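Local coordinates for LysM domain protein (Mycobacterium smegmatis, PDB 4OIT), which binds mannose as a domain-swapped dimeric lectin of the beta-prism II fold, at residues V54-Q59 / F64-A69. Residues are numbered along the deposited sequence; the frame is centred on the assembly and turned at random.
With BMA (beta-D-mannopyranose), chain I.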
# COMPACT_ATOMS: atom_id res chain seq x y z
N VAL B 54 7.63 2.65 -2.18
CA VAL B 54 7.73 1.76 -3.36
C VAL B 54 7.51 2.47 -4.70
O VAL B 54 7.80 1.89 -5.75
CB VAL B 54 6.79 0.55 -3.26
CG1 VAL B 54 7.20 -0.34 -2.10
CG2 VAL B 54 5.33 0.98 -3.15
N ARG B 55 7.00 3.69 -4.67
CA ARG B 55 6.93 4.51 -5.88
C ARG B 55 6.96 5.99 -5.55
O ARG B 55 6.65 6.41 -4.44
CB ARG B 55 5.68 4.17 -6.71
CG ARG B 55 4.36 4.67 -6.13
CD ARG B 55 3.22 4.39 -7.09
NE ARG B 55 1.93 4.83 -6.56
CZ ARG B 55 1.24 4.18 -5.62
NH1 ARG B 55 1.69 3.06 -5.08
NH2 ARG B 55 0.07 4.68 -5.21
N ALA B 56 7.36 6.78 -6.55
CA ALA B 56 7.40 8.23 -6.45
C ALA B 56 6.76 8.79 -7.71
O ALA B 56 7.41 8.90 -8.75
CB ALA B 56 8.83 8.71 -6.30
N GLU B 57 5.48 9.13 -7.62
CA GLU B 57 4.72 9.53 -8.80
C GLU B 57 4.43 11.03 -8.88
O GLU B 57 4.02 11.65 -7.90
CB GLU B 57 3.42 8.71 -8.93
CG GLU B 57 2.35 8.97 -7.88
CD GLU B 57 1.12 8.10 -8.09
OE1 GLU B 57 1.23 7.07 -8.79
OE2 GLU B 57 0.04 8.45 -7.57
N VAL B 58 4.67 11.58 -10.06
CA VAL B 58 4.29 12.94 -10.41
C VAL B 58 2.83 12.86 -10.81
O VAL B 58 2.51 12.37 -11.89
CB VAL B 58 5.14 13.49 -11.58
CG1 VAL B 58 4.77 14.94 -11.88
CG2 VAL B 58 6.62 13.38 -11.28
N GLN B 59 1.94 13.33 -9.94
CA GLN B 59 0.50 13.14 -10.12
C GLN B 59 -0.13 14.15 -11.07
O GLN B 59 0.41 15.24 -11.29
CB GLN B 59 -0.21 13.21 -8.77
CG GLN B 59 0.24 12.15 -7.76
CD GLN B 59 -0.49 12.22 -6.43
OE1 GLN B 59 -0.37 11.31 -5.61
NE2 GLN B 59 -1.26 13.28 -6.20
N PHE B 64 3.91 15.98 -6.52
CA PHE B 64 4.90 14.91 -6.60
C PHE B 64 5.00 14.26 -5.22
O PHE B 64 5.27 14.94 -4.23
CB PHE B 64 6.25 15.45 -7.07
CG PHE B 64 7.36 14.42 -7.08
CD1 PHE B 64 7.17 13.17 -7.65
CD2 PHE B 64 8.61 14.73 -6.55
CE1 PHE B 64 8.19 12.23 -7.66
CE2 PHE B 64 9.63 13.79 -6.56
CZ PHE B 64 9.42 12.55 -7.12
N VAL B 65 4.78 12.95 -5.16
CA VAL B 65 4.53 12.25 -3.90
C VAL B 65 5.21 10.89 -3.83
O VAL B 65 5.09 10.08 -4.75
CB VAL B 65 3.02 12.02 -3.71
CG1 VAL B 65 2.74 11.29 -2.40
CG2 VAL B 65 2.25 13.33 -3.75
N LEU B 66 5.91 10.64 -2.73
CA LEU B 66 6.43 9.31 -2.42
C LEU B 66 5.37 8.53 -1.66
O LEU B 66 4.90 8.98 -0.61
CB LEU B 66 7.71 9.40 -1.58
CG LEU B 66 9.04 9.51 -2.34
CD1 LEU B 66 9.07 10.74 -3.23
CD2 LEU B 66 10.20 9.54 -1.35
N TYR B 67 4.99 7.37 -2.18
CA TYR B 67 4.00 6.51 -1.53
C TYR B 67 4.64 5.25 -0.99
O TYR B 67 5.61 4.74 -1.55
CB TYR B 67 2.90 6.11 -2.51
CG TYR B 67 1.87 7.18 -2.76
CD1 TYR B 67 0.82 7.39 -1.87
CD2 TYR B 67 1.94 7.98 -3.89
CE1 TYR B 67 -0.12 8.37 -2.10
CE2 TYR B 67 1.00 8.97 -4.13
CZ TYR B 67 -0.03 9.16 -3.23
OH TYR B 67 -0.96 10.13 -3.46
N THR B 68 4.09 4.75 0.11
CA THR B 68 4.54 3.49 0.70
C THR B 68 3.80 2.34 0.04
O THR B 68 2.81 2.55 -0.67
CB THR B 68 4.28 3.41 2.21
OG1 THR B 68 2.87 3.29 2.46
CG2 THR B 68 4.83 4.64 2.93
N ALA B 69 4.28 1.13 0.29
CA ALA B 69 3.56 -0.07 -0.13
C ALA B 69 2.47 -0.35 0.87
O ALA B 69 2.50 0.15 2.00
CB ALA B 69 4.50 -1.25 -0.22
C1 BMA I . -2.79 15.49 -1.39
C2 BMA I . -3.10 14.82 -2.73
C3 BMA I . -2.85 13.33 -2.54
C4 BMA I . -1.51 13.02 -1.88
C5 BMA I . -1.18 13.83 -0.62
C6 BMA I . 0.34 13.84 -0.52
O1 BMA I . -2.94 16.94 -1.28
O2 BMA I . -2.25 15.34 -3.78
O3 BMA I . -2.91 12.65 -3.81
O4 BMA I . -1.51 11.63 -1.47
O5 BMA I . -1.62 15.20 -0.58
O6 BMA I . 0.73 13.96 0.85
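Y67 and Q59 meet at the mannose-binding end of an antiparallel hairpin, strand 54-58 against strand 64-68, the Y67 hydroxyl OH donating to Q59 OE1 over 2.5 Å. R55 lies over one face of the Y67 ring, guanidinium and ring planes 15° apart: Y67 CB faces the guanidinium centre, 4.0 Å from R55 CZ, and Y67 CG is 3.9 Å from R55 NH2. The opposite ring face rests on V65 CG1, so the phenol is held flat. Farther out, Y67 CD2 lies against R55 NH2 and NE, CE2 passes Q59 OE1 and, less closely, E57 OE2, and CE1 and CZ approach the sugar's O4. Q59 OE1 lies in the ring plane at its edge, amide and ring 17° apart. The extended Q59 chain (chi2 -179°) carries NE2 to O3 of beta-D-mannopyranose, 3.0 Å away, and D61 binds the same NE2. R55 and E57 form a salt bridge, its NE to OE1 hydrogen bond weak, that probably helps hold the guanidinium over the ring. On the other side of the sheet, A56, V58, F64 and L66 make an apolar layer. V54 and R55 together face Y67 in a classic beta bulge, and strand 64-68 continues the sheet into the second subunit. With its proton committed to Q59, Y67 OH is left to the sugar as an acceptor, for O4 at 2.6 Å and for O3; D61 and N63 complete the site, where the Y67-Q59 bond probably positions both side chains.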